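Local coordinates for probable fumarate reductase Ifc3 (Shewanella frigidimarina, PDB 1QO8), which catalyses the essentially one-way reduction of fumarate to succinate in vitro, using FAD and four covalently bound haems, and may serve electron transport to iron(III), at residues D366-V378 with K423-Y437. Residues are numbered along the deposited sequence; the frame is centred on the assembly and turned at random.
Sequences DSRILISETVRGV and KAKMVRGYDHLEMLY. With HEM (protoporphyrin IX containing Fe), chain C.
Tyr-430 leans from helix 425-432 against the extended chain 370-372, its hydroxyl taking a nearly straight hydrogen bond from Ser-372 N (N to OH 3.3 Å, 160°). A phenylalanine here would keep the ring but would probably leave the Ser-372 amide without this acceptor, in a turn whose Ser-372 and Glu-373 probably bind fumarate, as in related enzymes. One ring face lies over Met-426 O, the other under Ile-371 CG1, while Val-375 CG2 meets the edge at CE2 (3.8 Å).

Met-435, unbranched and pliable, can follow Ser-367 closely and still turn its end toward Ile-371. With CG anti to its carbonyl carbon (chi1 -73°), the chain leaves CB and lays CG tightly on Ser-367 CB (3.5 Å). SD then passes Ser-367 OG at 3.6 Å, and a bend at chi3 (75°) brings CE near Ser-367 O and tip to tip with Ile-371 CD1 (3.9 Å). A water joins the backbone of Met-435 to Asp-366, donating to Met-435 O and Asp-366 OD2.

Leucine and isoleucine give the haem a greasy wall: Leu-433 CD2 lies 3.6 Å from its C3A, and Ile-369 CD1 touches both the propionate carbon CBD and Leu-433 CD1. A Schellman motif with Glu-434 at positive phi ends the helix there. Thus helix 425-432 packs along the chain leading into helix 374-377, with strand 489-505 against Ile-371, helix 418-423 against Val-427, and haem ligand His-83 beside Ile-369.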
# COMPACT_ATOMS: atom_id res chain seq x y z
N ASP A 366 6.11 -7.80 27.66
CA ASP A 366 5.09 -8.42 28.48
C ASP A 366 3.92 -7.50 28.77
O ASP A 366 2.79 -7.89 28.46
CB ASP A 366 5.67 -8.89 29.83
CG ASP A 366 6.98 -8.19 30.19
OD1 ASP A 366 7.27 -7.05 29.64
OD2 ASP A 366 7.70 -8.87 31.01
N SER A 367 4.14 -6.42 29.48
CA SER A 367 3.16 -5.35 29.67
C SER A 367 3.36 -4.32 28.56
O SER A 367 4.36 -3.56 28.47
CB SER A 367 3.22 -4.90 31.08
OG SER A 367 2.43 -3.87 31.62
N ARG A 368 2.40 -4.21 27.63
CA ARG A 368 2.65 -3.52 26.36
C ARG A 368 2.51 -2.04 26.49
O ARG A 368 1.72 -1.32 25.88
CB ARG A 368 1.87 -4.12 25.19
CG ARG A 368 2.23 -5.58 24.91
CD ARG A 368 1.46 -6.20 23.70
NE ARG A 368 0.01 -6.09 23.85
CZ ARG A 368 -0.82 -5.18 23.38
NH1 ARG A 368 -0.54 -4.09 22.61
NH2 ARG A 368 -2.14 -5.37 23.69
N ILE A 369 3.33 -1.46 27.36
CA ILE A 369 3.26 -0.02 27.64
C ILE A 369 4.61 0.58 27.19
O ILE A 369 5.60 -0.16 27.25
CB ILE A 369 3.12 -0.06 29.18
CG1 ILE A 369 1.63 -0.16 29.52
CG2 ILE A 369 3.87 1.05 29.90
CD1 ILE A 369 1.41 -0.40 31.00
N LEU A 370 4.68 1.79 26.77
CA LEU A 370 5.82 2.56 26.36
C LEU A 370 6.86 2.61 27.53
O LEU A 370 6.44 2.95 28.66
CB LEU A 370 5.45 3.98 25.96
CG LEU A 370 4.53 4.32 24.78
CD1 LEU A 370 4.97 5.61 24.05
CD2 LEU A 370 4.37 3.29 23.69
N ILE A 371 8.04 2.08 27.38
CA ILE A 371 9.14 2.47 28.33
C ILE A 371 9.79 3.70 27.74
O ILE A 371 10.33 3.71 26.64
CB ILE A 371 10.06 1.29 28.61
CG1 ILE A 371 9.24 0.26 29.42
CG2 ILE A 371 11.23 1.73 29.54
CD1 ILE A 371 8.89 -0.89 28.52
N SER A 372 9.57 4.84 28.40
CA SER A 372 10.10 6.10 28.04
C SER A 372 11.64 6.07 27.80
O SER A 372 12.42 5.43 28.51
CB SER A 372 9.86 7.09 29.21
OG SER A 372 10.38 8.32 28.73
N GLU A 373 12.05 6.77 26.79
CA GLU A 373 13.50 6.95 26.45
C GLU A 373 14.22 7.64 27.57
O GLU A 373 15.40 7.33 27.81
CB GLU A 373 13.58 7.62 25.09
CG GLU A 373 13.28 9.12 25.16
CD GLU A 373 13.17 9.67 23.74
OE1 GLU A 373 13.28 8.87 22.77
OE2 GLU A 373 12.97 10.87 23.52
N THR A 374 13.53 8.37 28.47
CA THR A 374 14.14 8.99 29.63
C THR A 374 14.63 7.95 30.64
O THR A 374 15.50 8.33 31.48
CB THR A 374 13.26 10.03 30.32
OG1 THR A 374 12.23 9.42 31.09
CG2 THR A 374 12.61 10.99 29.34
N VAL A 375 14.21 6.68 30.57
CA VAL A 375 14.81 5.65 31.39
C VAL A 375 16.31 5.48 31.04
O VAL A 375 17.11 5.43 32.00
CB VAL A 375 14.13 4.28 31.44
CG1 VAL A 375 14.75 3.33 32.46
CG2 VAL A 375 12.63 4.47 31.86
N ARG A 376 16.66 5.40 29.78
CA ARG A 376 18.02 5.42 29.29
C ARG A 376 18.64 6.82 29.51
O ARG A 376 19.73 6.90 30.09
CB ARG A 376 18.09 4.96 27.83
CG ARG A 376 17.59 3.53 27.63
CD ARG A 376 17.52 3.21 26.13
NE ARG A 376 16.25 3.69 25.54
CZ ARG A 376 16.11 4.38 24.45
NH1 ARG A 376 17.25 4.74 23.84
NH2 ARG A 376 15.06 4.76 23.78
N GLY A 377 17.95 7.91 29.32
CA GLY A 377 18.47 9.29 29.48
C GLY A 377 19.04 9.51 30.87
O GLY A 377 20.13 10.07 31.12
N VAL A 378 18.43 8.87 31.89
CA VAL A 378 18.75 9.15 33.27
C VAL A 378 19.65 8.07 33.77
O VAL A 378 20.06 8.03 34.95
CB VAL A 378 17.49 9.46 34.14
CG1 VAL A 378 17.88 9.78 35.59
CG2 VAL A 378 16.60 10.60 33.68
N LYS A 423 15.76 7.40 42.14
CA LYS A 423 15.70 8.76 41.60
C LYS A 423 14.62 8.99 40.55
O LYS A 423 14.52 10.06 39.93
CB LYS A 423 17.00 8.99 40.79
CG LYS A 423 17.26 10.44 40.42
CD LYS A 423 17.56 10.66 38.93
CE LYS A 423 17.59 12.13 38.53
NZ LYS A 423 17.00 12.45 37.20
N ALA A 424 13.90 7.90 40.18
CA ALA A 424 12.95 8.09 39.05
C ALA A 424 11.64 7.34 39.39
O ALA A 424 11.55 6.12 39.30
CB ALA A 424 13.52 7.50 37.80
N LYS A 425 10.69 8.10 39.86
CA LYS A 425 9.34 7.67 40.19
C LYS A 425 8.63 7.04 38.97
O LYS A 425 7.97 6.02 39.16
CB LYS A 425 8.62 8.92 40.67
CG LYS A 425 8.27 9.92 39.57
CD LYS A 425 7.65 11.15 40.25
CE LYS A 425 6.96 12.04 39.23
NZ LYS A 425 8.04 12.84 38.59
N MET A 426 8.98 7.44 37.74
CA MET A 426 8.52 6.67 36.56
C MET A 426 8.88 5.22 36.58
O MET A 426 8.03 4.34 36.45
CB MET A 426 9.06 7.34 35.29
CG MET A 426 8.83 6.52 34.03
SD MET A 426 9.63 7.32 32.61
CE MET A 426 8.95 8.97 32.67
N VAL A 427 10.01 4.75 37.06
CA VAL A 427 10.35 3.33 37.01
C VAL A 427 9.73 2.63 38.20
O VAL A 427 9.46 1.39 38.20
CB VAL A 427 11.91 3.42 37.06
CG1 VAL A 427 12.51 2.31 37.83
CG2 VAL A 427 12.52 3.75 35.67
N ARG A 428 9.53 3.38 39.29
CA ARG A 428 8.76 2.84 40.44
C ARG A 428 7.29 2.55 39.95
O ARG A 428 6.78 1.52 40.35
CB ARG A 428 8.80 3.79 41.61
CG ARG A 428 8.25 3.78 43.00
CD ARG A 428 9.18 4.47 44.05
NE ARG A 428 10.30 5.31 43.66
CZ ARG A 428 10.60 6.59 43.52
NH1 ARG A 428 9.84 7.69 43.75
NH2 ARG A 428 11.85 6.92 43.07
N GLY A 429 6.75 3.37 39.11
CA GLY A 429 5.42 3.12 38.46
C GLY A 429 5.51 1.83 37.65
O GLY A 429 4.56 1.02 37.74
N TYR A 430 6.64 1.55 36.97
CA TYR A 430 6.71 0.33 36.19
C TYR A 430 6.65 -0.87 37.16
O TYR A 430 6.03 -1.91 36.93
CB TYR A 430 7.86 0.21 35.24
CG TYR A 430 8.03 1.32 34.20
CD1 TYR A 430 6.91 1.92 33.65
CD2 TYR A 430 9.29 1.74 33.75
CE1 TYR A 430 7.01 2.96 32.74
CE2 TYR A 430 9.39 2.75 32.81
CZ TYR A 430 8.30 3.35 32.31
OH TYR A 430 8.31 4.37 31.37
N ASP A 431 7.36 -0.67 38.28
CA ASP A 431 7.47 -1.67 39.30
C ASP A 431 6.01 -1.94 39.81
O ASP A 431 5.72 -3.07 40.10
CB ASP A 431 8.29 -1.20 40.47
CG ASP A 431 8.79 -2.30 41.37
OD1 ASP A 431 8.78 -3.49 40.99
OD2 ASP A 431 9.28 -2.02 42.48
N HIS A 432 5.20 -0.96 40.09
CA HIS A 432 3.84 -1.14 40.60
C HIS A 432 2.99 -1.88 39.55
O HIS A 432 2.18 -2.70 39.89
CB HIS A 432 3.08 0.19 40.78
CG HIS A 432 3.60 1.05 41.87
ND1 HIS A 432 3.46 2.44 41.92
CD2 HIS A 432 4.32 0.67 42.98
CE1 HIS A 432 4.08 2.84 43.05
NE2 HIS A 432 4.59 1.80 43.71
N LEU A 433 3.26 -1.71 38.26
CA LEU A 433 2.69 -2.48 37.17
C LEU A 433 3.27 -3.84 37.01
O LEU A 433 2.94 -4.51 36.01
CB LEU A 433 2.74 -1.69 35.85
CG LEU A 433 1.97 -0.38 35.97
CD1 LEU A 433 2.00 0.43 34.65
CD2 LEU A 433 0.50 -0.63 36.39
N GLU A 434 4.12 -4.28 37.92
CA GLU A 434 4.83 -5.53 37.87
C GLU A 434 5.60 -5.72 36.58
O GLU A 434 5.92 -6.86 36.20
CB GLU A 434 3.86 -6.74 38.12
CG GLU A 434 3.04 -6.60 39.41
CD GLU A 434 2.00 -7.72 39.55
OE1 GLU A 434 1.92 -8.77 38.89
OE2 GLU A 434 1.18 -7.65 40.46
N MET A 435 6.17 -4.65 36.02
CA MET A 435 7.03 -4.84 34.83
C MET A 435 8.50 -5.12 35.08
O MET A 435 9.28 -5.59 34.21
CB MET A 435 6.83 -3.53 34.04
CG MET A 435 5.39 -3.55 33.40
SD MET A 435 5.23 -1.84 32.73
CE MET A 435 6.30 -1.96 31.27
N LEU A 436 8.92 -4.88 36.34
CA LEU A 436 10.39 -5.05 36.59
C LEU A 436 10.72 -6.41 37.12
O LEU A 436 10.17 -6.81 38.18
CB LEU A 436 10.82 -4.04 37.66
CG LEU A 436 10.54 -2.58 37.32
CD1 LEU A 436 11.26 -1.74 38.35
CD2 LEU A 436 10.87 -2.32 35.82
N TYR A 437 11.67 -7.11 36.51
CA TYR A 437 12.36 -8.22 37.16
C TYR A 437 13.38 -7.67 38.16
O TYR A 437 13.89 -6.56 37.92
CB TYR A 437 13.13 -9.02 36.11
CG TYR A 437 12.20 -9.82 35.19
CD1 TYR A 437 11.38 -9.23 34.26
CD2 TYR A 437 12.22 -11.22 35.28
CE1 TYR A 437 10.56 -9.97 33.41
CE2 TYR A 437 11.40 -12.00 34.46
CZ TYR A 437 10.58 -11.36 33.56
OH TYR A 437 9.79 -12.17 32.76
CHA HEM C . -1.82 2.23 33.01
CHB HEM C . -4.18 -1.00 35.75
CHC HEM C . -6.39 -2.42 31.69
CHD HEM C . -3.14 -0.04 28.99
C1A HEM C . -2.27 1.57 34.12
C2A HEM C . -2.05 1.87 35.53
C3A HEM C . -2.70 0.99 36.27
C4A HEM C . -3.36 0.06 35.34
CMA HEM C . -2.79 0.80 37.81
CAA HEM C . -1.11 3.01 36.04
CBA HEM C . -1.86 4.31 36.38
CGA HEM C . -2.34 4.98 35.11
O1A HEM C . -3.61 5.09 35.02
O2A HEM C . -1.50 5.36 34.24
C1B HEM C . -5.13 -1.54 34.89
C2B HEM C . -6.29 -2.33 35.27
C3B HEM C . -6.90 -2.68 34.15
C4B HEM C . -6.17 -2.17 33.02
CMB HEM C . -6.64 -2.57 36.73
CAB HEM C . -8.29 -3.41 33.92
CBB HEM C . -9.24 -3.40 34.86
C1C HEM C . -5.67 -2.00 30.59
C2C HEM C . -5.96 -2.24 29.18
C3C HEM C . -5.08 -1.55 28.46
C4C HEM C . -4.21 -0.85 29.37
CMC HEM C . -7.09 -3.19 28.76
CAC HEM C . -4.92 -1.37 26.91
CBC HEM C . -5.97 -1.32 26.09
C1D HEM C . -2.52 0.82 29.85
C2D HEM C . -1.55 1.86 29.44
C3D HEM C . -1.20 2.49 30.55
C4D HEM C . -1.90 1.90 31.67
CMD HEM C . -1.10 2.08 27.98
CAD HEM C . -0.18 3.68 30.71
CBD HEM C . 1.13 3.21 31.29
CGD HEM C . 2.24 4.26 31.58
O1D HEM C . 2.45 5.17 30.76
O2D HEM C . 2.90 4.16 32.62
NA HEM C . -3.14 0.49 34.06
NB HEM C . -5.06 -1.49 33.51
NC HEM C . -4.60 -1.13 30.67
ND HEM C . -2.70 0.87 31.20
FE HEM C . -3.95 -0.26 32.36
O HOH W 1 9.43 -6.74 31.83